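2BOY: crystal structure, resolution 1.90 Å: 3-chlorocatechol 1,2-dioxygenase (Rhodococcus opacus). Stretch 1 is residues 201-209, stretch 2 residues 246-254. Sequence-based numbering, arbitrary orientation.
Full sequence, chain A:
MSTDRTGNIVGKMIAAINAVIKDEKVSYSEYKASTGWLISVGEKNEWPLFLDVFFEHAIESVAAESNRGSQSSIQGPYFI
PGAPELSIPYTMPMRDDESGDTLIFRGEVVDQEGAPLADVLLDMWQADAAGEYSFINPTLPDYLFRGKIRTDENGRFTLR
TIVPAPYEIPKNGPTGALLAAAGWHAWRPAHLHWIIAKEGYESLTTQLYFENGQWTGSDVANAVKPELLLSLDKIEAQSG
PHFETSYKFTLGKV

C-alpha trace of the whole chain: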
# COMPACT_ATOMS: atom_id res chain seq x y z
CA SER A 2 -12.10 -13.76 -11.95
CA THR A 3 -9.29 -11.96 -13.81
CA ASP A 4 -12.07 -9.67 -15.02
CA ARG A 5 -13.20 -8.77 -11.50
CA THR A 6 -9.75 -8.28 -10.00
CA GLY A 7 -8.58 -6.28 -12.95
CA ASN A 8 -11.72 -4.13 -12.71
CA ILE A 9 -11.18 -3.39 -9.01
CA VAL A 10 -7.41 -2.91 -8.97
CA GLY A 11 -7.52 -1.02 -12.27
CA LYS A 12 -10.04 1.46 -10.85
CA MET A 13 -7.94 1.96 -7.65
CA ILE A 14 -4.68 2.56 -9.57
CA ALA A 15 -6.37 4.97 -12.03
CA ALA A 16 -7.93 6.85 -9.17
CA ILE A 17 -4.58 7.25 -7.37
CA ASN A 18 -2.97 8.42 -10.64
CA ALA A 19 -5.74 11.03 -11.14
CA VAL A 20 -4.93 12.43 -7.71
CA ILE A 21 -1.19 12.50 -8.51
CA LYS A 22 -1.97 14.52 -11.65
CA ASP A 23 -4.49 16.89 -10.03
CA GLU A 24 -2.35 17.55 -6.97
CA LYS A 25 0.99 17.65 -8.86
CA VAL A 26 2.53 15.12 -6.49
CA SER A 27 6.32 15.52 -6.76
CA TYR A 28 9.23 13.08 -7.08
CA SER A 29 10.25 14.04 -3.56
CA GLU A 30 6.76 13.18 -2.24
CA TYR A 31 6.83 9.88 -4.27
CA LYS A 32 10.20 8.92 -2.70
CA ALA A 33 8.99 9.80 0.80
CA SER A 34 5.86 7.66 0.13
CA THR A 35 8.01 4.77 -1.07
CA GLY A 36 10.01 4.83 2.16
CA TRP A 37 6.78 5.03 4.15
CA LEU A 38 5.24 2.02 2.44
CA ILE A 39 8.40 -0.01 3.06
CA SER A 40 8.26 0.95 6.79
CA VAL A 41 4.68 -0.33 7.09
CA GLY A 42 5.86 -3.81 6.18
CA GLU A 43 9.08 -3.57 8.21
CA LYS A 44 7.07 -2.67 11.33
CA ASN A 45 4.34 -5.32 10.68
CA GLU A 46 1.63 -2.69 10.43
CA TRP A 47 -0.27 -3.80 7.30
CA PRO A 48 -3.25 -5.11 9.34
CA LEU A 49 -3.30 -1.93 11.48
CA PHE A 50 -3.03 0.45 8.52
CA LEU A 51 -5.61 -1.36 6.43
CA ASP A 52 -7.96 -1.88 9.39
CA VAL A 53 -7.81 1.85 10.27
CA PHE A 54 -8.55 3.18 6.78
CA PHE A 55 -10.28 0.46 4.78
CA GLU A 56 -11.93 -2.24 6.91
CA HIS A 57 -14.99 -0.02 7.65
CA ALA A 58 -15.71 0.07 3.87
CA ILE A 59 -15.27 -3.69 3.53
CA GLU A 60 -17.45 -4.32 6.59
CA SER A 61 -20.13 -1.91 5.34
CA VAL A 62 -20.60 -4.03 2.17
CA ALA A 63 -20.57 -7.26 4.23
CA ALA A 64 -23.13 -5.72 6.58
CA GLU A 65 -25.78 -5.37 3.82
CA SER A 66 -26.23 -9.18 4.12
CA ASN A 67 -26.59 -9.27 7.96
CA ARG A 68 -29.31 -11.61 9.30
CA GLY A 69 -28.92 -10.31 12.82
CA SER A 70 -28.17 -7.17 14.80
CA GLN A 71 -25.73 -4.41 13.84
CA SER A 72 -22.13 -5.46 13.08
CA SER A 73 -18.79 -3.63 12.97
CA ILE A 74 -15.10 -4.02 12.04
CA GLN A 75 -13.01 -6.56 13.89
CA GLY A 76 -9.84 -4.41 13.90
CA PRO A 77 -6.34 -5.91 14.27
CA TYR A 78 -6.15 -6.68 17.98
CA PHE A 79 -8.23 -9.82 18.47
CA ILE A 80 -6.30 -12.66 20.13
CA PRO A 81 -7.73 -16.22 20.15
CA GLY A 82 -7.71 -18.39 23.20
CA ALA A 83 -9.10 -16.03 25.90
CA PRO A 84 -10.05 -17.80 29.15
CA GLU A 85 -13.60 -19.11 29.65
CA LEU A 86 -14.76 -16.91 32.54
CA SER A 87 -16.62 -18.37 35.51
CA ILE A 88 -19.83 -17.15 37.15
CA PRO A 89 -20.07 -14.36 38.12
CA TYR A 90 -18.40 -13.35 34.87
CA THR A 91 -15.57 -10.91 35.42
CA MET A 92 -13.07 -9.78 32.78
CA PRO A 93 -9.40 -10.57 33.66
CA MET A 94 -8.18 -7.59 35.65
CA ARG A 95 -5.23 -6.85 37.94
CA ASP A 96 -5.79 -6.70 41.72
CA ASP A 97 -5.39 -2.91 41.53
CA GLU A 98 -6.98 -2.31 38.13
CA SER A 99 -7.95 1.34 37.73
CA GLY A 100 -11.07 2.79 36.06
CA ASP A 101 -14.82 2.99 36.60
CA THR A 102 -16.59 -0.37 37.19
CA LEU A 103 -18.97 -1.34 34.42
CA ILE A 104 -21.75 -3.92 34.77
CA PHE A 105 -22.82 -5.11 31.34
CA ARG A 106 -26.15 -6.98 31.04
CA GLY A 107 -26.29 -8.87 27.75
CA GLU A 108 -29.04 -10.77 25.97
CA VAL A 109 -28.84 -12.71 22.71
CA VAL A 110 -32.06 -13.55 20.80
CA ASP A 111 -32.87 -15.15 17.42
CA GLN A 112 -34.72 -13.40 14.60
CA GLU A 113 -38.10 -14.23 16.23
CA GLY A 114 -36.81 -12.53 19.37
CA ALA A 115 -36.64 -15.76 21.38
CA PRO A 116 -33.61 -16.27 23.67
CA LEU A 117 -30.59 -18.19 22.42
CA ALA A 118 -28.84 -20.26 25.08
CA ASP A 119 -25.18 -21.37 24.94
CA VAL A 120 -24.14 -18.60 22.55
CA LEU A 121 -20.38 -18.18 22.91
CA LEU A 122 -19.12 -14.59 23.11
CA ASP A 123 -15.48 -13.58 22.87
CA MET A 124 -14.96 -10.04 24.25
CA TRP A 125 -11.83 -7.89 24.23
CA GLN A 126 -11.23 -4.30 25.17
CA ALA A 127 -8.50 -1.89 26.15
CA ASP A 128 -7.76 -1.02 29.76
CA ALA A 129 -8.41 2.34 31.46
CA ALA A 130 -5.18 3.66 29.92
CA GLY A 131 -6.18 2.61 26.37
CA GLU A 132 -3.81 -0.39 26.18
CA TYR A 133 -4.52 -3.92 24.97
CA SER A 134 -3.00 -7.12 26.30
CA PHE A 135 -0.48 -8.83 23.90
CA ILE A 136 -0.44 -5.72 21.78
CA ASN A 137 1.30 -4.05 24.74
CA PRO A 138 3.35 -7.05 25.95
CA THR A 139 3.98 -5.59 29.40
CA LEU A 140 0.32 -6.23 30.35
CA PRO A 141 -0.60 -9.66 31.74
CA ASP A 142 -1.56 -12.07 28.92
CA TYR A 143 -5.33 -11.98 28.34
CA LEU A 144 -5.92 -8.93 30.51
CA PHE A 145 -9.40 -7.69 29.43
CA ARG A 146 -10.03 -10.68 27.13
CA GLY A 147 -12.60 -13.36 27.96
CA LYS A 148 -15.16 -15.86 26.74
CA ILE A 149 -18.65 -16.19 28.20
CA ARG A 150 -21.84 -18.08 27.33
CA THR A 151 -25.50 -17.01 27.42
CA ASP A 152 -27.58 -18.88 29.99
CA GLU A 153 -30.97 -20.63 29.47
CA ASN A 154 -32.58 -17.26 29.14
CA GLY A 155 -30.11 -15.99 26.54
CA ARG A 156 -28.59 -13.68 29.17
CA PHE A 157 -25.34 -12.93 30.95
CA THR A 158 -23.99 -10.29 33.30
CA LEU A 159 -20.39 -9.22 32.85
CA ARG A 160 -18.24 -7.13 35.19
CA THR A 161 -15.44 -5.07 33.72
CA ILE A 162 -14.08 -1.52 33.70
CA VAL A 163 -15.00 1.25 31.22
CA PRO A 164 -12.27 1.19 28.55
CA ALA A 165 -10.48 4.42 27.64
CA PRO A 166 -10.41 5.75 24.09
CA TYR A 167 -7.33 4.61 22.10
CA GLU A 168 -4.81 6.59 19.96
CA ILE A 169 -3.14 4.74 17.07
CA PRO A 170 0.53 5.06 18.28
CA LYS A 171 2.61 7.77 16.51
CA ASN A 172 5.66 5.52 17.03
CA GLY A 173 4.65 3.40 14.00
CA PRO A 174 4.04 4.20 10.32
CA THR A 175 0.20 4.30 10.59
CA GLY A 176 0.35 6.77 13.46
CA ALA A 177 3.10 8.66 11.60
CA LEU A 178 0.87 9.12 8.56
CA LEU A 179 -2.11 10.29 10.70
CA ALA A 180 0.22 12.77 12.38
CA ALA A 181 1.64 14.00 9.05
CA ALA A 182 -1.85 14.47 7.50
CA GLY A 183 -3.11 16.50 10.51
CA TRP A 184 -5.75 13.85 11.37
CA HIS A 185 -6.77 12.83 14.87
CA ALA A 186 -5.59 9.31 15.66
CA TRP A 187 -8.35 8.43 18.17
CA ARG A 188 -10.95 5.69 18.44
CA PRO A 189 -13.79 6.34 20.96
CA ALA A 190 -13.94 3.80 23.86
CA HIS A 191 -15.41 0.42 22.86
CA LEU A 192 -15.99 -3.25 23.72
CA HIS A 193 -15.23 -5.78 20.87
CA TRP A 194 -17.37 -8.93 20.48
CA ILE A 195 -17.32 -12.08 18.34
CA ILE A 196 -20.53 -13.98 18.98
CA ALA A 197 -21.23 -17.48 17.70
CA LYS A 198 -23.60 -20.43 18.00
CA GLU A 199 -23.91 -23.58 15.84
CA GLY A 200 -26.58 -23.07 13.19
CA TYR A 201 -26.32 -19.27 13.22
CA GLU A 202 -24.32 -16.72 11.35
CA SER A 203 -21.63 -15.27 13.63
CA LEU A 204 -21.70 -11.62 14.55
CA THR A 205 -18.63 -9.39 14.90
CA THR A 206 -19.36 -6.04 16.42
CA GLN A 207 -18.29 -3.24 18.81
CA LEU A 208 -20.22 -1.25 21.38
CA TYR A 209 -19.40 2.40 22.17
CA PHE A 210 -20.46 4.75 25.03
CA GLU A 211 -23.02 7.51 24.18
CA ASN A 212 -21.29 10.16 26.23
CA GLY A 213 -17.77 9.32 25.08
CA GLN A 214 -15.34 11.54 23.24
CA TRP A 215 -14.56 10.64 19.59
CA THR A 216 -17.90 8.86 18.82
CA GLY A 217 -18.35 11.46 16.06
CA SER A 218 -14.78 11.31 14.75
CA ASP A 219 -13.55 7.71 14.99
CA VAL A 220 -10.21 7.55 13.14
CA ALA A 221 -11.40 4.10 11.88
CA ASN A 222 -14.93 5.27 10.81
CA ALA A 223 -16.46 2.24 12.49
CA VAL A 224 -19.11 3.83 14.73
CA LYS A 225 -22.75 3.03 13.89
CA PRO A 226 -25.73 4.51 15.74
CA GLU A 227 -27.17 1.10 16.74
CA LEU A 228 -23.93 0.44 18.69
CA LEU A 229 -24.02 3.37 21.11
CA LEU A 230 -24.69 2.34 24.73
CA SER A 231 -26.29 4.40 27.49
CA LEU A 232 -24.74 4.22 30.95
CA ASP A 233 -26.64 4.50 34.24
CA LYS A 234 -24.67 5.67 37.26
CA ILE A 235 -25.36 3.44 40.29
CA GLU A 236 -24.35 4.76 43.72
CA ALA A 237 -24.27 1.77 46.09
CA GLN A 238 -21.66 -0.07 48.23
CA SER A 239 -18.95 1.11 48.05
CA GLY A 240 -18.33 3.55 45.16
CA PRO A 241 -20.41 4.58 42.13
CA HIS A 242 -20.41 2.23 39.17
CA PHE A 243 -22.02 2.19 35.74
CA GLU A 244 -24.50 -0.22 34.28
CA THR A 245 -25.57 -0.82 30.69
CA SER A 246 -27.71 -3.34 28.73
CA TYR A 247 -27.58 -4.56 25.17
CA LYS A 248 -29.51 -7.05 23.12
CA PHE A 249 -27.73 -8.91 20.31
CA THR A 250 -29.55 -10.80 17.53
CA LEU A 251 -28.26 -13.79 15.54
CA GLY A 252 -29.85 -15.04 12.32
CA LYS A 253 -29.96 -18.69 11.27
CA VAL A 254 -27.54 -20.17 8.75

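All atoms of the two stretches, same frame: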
# COMPACT_ATOMS: atom_id res chain seq x y z
N TYR A 201 -26.08 -20.70 13.39
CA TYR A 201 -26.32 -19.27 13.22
C TYR A 201 -25.14 -18.63 12.59
O TYR A 201 -24.02 -19.09 12.74
CB TYR A 201 -26.61 -18.59 14.58
CG TYR A 201 -27.89 -19.14 15.16
CD1 TYR A 201 -27.90 -20.37 15.84
CD2 TYR A 201 -29.08 -18.48 14.96
CE1 TYR A 201 -29.08 -20.90 16.33
CE2 TYR A 201 -30.26 -18.99 15.46
CZ TYR A 201 -30.25 -20.21 16.13
OH TYR A 201 -31.41 -20.71 16.60
N GLU A 202 -25.39 -17.52 11.90
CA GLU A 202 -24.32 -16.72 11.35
C GLU A 202 -23.69 -15.93 12.50
O GLU A 202 -24.42 -15.36 13.34
CB GLU A 202 -24.89 -15.77 10.32
CG GLU A 202 -25.40 -16.51 9.09
CD GLU A 202 -25.56 -15.64 7.88
OE1 GLU A 202 -25.82 -14.41 8.02
OE2 GLU A 202 -25.43 -16.21 6.76
N SER A 203 -22.37 -15.90 12.52
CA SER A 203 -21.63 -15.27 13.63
C SER A 203 -21.77 -13.78 13.51
O SER A 203 -22.00 -13.29 12.42
CB SER A 203 -20.17 -15.64 13.48
OG SER A 203 -20.06 -17.00 13.82
N LEU A 204 -21.60 -13.05 14.62
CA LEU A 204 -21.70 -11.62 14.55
C LEU A 204 -20.40 -11.07 15.13
O LEU A 204 -20.03 -11.44 16.23
CB LEU A 204 -22.90 -11.13 15.40
CG LEU A 204 -22.98 -9.64 15.73
CD1 LEU A 204 -23.01 -8.80 14.46
CD2 LEU A 204 -24.19 -9.34 16.64
N THR A 205 -19.72 -10.23 14.38
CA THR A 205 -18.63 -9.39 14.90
C THR A 205 -19.08 -7.97 15.05
O THR A 205 -19.55 -7.35 14.09
CB THR A 205 -17.45 -9.47 13.95
OG1 THR A 205 -16.94 -10.81 13.97
CG2 THR A 205 -16.23 -8.57 14.49
N THR A 206 -18.87 -7.38 16.23
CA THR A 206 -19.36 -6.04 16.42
C THR A 206 -18.58 -5.32 17.53
O THR A 206 -17.67 -5.89 18.13
CB THR A 206 -20.92 -6.08 16.67
OG1 THR A 206 -21.49 -4.77 16.56
CG2 THR A 206 -21.30 -6.60 18.08
N GLN A 207 -18.95 -4.07 17.77
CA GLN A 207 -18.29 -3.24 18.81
C GLN A 207 -19.38 -2.45 19.46
O GLN A 207 -20.33 -2.04 18.78
CB GLN A 207 -17.38 -2.23 18.14
CG GLN A 207 -16.15 -2.86 17.51
CD GLN A 207 -15.08 -1.86 17.18
OE1 GLN A 207 -14.88 -0.87 17.89
NE2 GLN A 207 -14.35 -2.13 16.11
N LEU A 208 -19.23 -2.13 20.74
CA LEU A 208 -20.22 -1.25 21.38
C LEU A 208 -19.47 -0.06 21.97
O LEU A 208 -18.43 -0.25 22.54
CB LEU A 208 -21.00 -2.01 22.47
CG LEU A 208 -21.81 -3.19 21.90
CD1 LEU A 208 -22.39 -4.08 23.00
CD2 LEU A 208 -22.92 -2.70 20.96
N TYR A 209 -20.02 1.13 21.80
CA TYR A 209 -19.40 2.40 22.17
C TYR A 209 -20.24 3.04 23.28
O TYR A 209 -21.30 2.53 23.60
CB TYR A 209 -19.40 3.32 20.97
CG TYR A 209 -18.72 2.72 19.75
CD1 TYR A 209 -19.46 2.06 18.78
CD2 TYR A 209 -17.33 2.84 19.59
CE1 TYR A 209 -18.83 1.50 17.68
CE2 TYR A 209 -16.69 2.27 18.49
CZ TYR A 209 -17.46 1.61 17.54
OH TYR A 209 -16.84 1.07 16.43
N SER A 246 -26.98 -2.15 29.18
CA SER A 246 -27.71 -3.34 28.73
C SER A 246 -27.62 -3.29 27.23
O SER A 246 -27.64 -2.21 26.63
CB SER A 246 -29.20 -3.26 29.10
OG SER A 246 -29.35 -3.31 30.51
N TYR A 247 -27.53 -4.46 26.63
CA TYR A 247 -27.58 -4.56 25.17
C TYR A 247 -28.20 -5.87 24.76
O TYR A 247 -27.96 -6.90 25.39
CB TYR A 247 -26.18 -4.46 24.53
CG TYR A 247 -26.24 -4.25 23.02
CD1 TYR A 247 -26.53 -2.98 22.48
CD2 TYR A 247 -26.02 -5.31 22.16
CE1 TYR A 247 -26.62 -2.79 21.08
CE2 TYR A 247 -26.08 -5.16 20.80
CZ TYR A 247 -26.40 -3.89 20.26
OH TYR A 247 -26.44 -3.75 18.89
N LYS A 248 -28.95 -5.83 23.67
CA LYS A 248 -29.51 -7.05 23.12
C LYS A 248 -28.96 -7.31 21.73
O LYS A 248 -29.17 -6.47 20.82
CB LYS A 248 -31.05 -6.94 23.02
CG LYS A 248 -31.71 -8.14 22.32
CD LYS A 248 -33.26 -8.00 22.16
CE LYS A 248 -33.64 -7.15 20.92
NZ LYS A 248 -35.06 -6.56 20.97
N PHE A 249 -28.28 -8.45 21.59
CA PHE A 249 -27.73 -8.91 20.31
C PHE A 249 -28.72 -9.87 19.62
O PHE A 249 -29.45 -10.61 20.28
CB PHE A 249 -26.45 -9.72 20.52
CG PHE A 249 -25.33 -8.97 21.27
CD1 PHE A 249 -25.19 -9.14 22.64
CD2 PHE A 249 -24.38 -8.23 20.57
CE1 PHE A 249 -24.13 -8.53 23.35
CE2 PHE A 249 -23.32 -7.59 21.28
CZ PHE A 249 -23.21 -7.78 22.66
N THR A 250 -28.73 -9.84 18.29
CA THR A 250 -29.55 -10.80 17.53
C THR A 250 -28.68 -11.62 16.58
O THR A 250 -27.84 -11.05 15.90
CB THR A 250 -30.64 -10.10 16.75
OG1 THR A 250 -31.51 -9.41 17.65
CG2 THR A 250 -31.59 -11.16 16.07
N LEU A 251 -28.90 -12.94 16.55
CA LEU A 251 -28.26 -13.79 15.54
C LEU A 251 -29.32 -14.34 14.58
O LEU A 251 -30.45 -14.64 14.99
CB LEU A 251 -27.52 -14.96 16.20
CG LEU A 251 -26.36 -14.72 17.20
CD1 LEU A 251 -25.62 -16.01 17.57
CD2 LEU A 251 -25.38 -13.70 16.57
N GLY A 252 -28.93 -14.51 13.31
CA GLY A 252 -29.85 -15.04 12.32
C GLY A 252 -29.37 -16.42 11.93
O GLY A 252 -28.19 -16.69 11.95
N LYS A 253 -30.31 -17.30 11.58
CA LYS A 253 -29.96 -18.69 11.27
C LYS A 253 -29.13 -18.80 10.02
O LYS A 253 -29.25 -17.99 9.12
CB LYS A 253 -31.23 -19.55 11.13
CG LYS A 253 -31.93 -19.81 12.45
CD LYS A 253 -32.45 -21.24 12.50
CE LYS A 253 -33.38 -21.47 13.68
NZ LYS A 253 -34.54 -22.37 13.31
N VAL A 254 -28.29 -19.82 9.96
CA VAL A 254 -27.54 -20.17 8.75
C VAL A 254 -28.52 -20.51 7.60
O VAL A 254 -29.63 -20.98 7.87
CB VAL A 254 -26.56 -21.34 9.05
CG1 VAL A 254 -26.33 -22.26 7.85
CG2 VAL A 254 -25.21 -20.80 9.65
OXT VAL A 254 -28.22 -20.28 6.42
O HOH W 1 -26.34 -13.49 12.58
O HOH W 2 -25.45 -18.88 5.97

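The two stretches run nearly antiparallel, with 152° between the directions of strand 204-209 and strand 246-250, yet they are bonded through their backbones at one end only. There Tyr201 and Lys253 form a single bridge, their CA atoms 4.2 Å apart. From that point the chains diverge: at the far end the CA atoms of Leu208 and Tyr247 are 8.9 Å apart, and the axes of the two strands come no closer than 9.5 Å. The first rule of this contact follows: where the backbones touch, a direct backbone bond joins them, and where they have parted, side chains fill the gap.

At the narrow end Glu202 N donates to Gly252 O over 2.9 Å, nearly straight at 167°. The same carbonyl lies 3.4 Å from Tyr201 CA, so Gly252 O sits in a small notch between a CA-H and an N-H. The next rung is too wide for a direct bond, and a water fills it, donating to Glu202 O (2.8 Å) and accepting from Gly252 N (2.9 Å). A second water donates both to Glu202 OE2 (2.8 Å) and to Val254 OXT (3.1 Å), and so links the two carboxylates.

Tyr201 covers this end. Its CA-to-CB bond points away overall, but the ring lies along the other backbone: CE2 is 3.5 Å from Lys253 CG, and CD2 is 4.0 Å from Leu251 CB. The aliphatic part of the lysine thus serves as apolar surface. Val254 adds a smaller bump, its CG2 3.7 Å from Tyr201 C.

Beyond the bridge, every second residue of the strand, Leu204, Thr206 and Leu208, points toward the other stretch, and Tyr247, Phe249 and Leu251 point back. They interlock in staggered fashion. Leu204 fits between two neighbours, its CB 3.8 Å from Leu251 CD2 and its CD2 4.1 Å from Phe249 CD2. The Phe249 ring is the central wedge, reaching all three opposing residues: besides Leu204, Thr206 CG2 meets its edge at 3.9 Å from CE2, and Leu208 CD1 lies 3.8 Å from CZ. Thr206 thus offers a methyl to the contact, while its OG1 is hydrogen-bonded elsewhere in the structure.

Leu208 closes the row between two rings. Its CD1 lies against both Phe249 and Tyr247, while its CD2 sits over one face of Tyr247, 3.7 Å from the ring centroid and 13° off the normal, a CH-pi contact in which a rounded methyl rests on a flat aromatic surface.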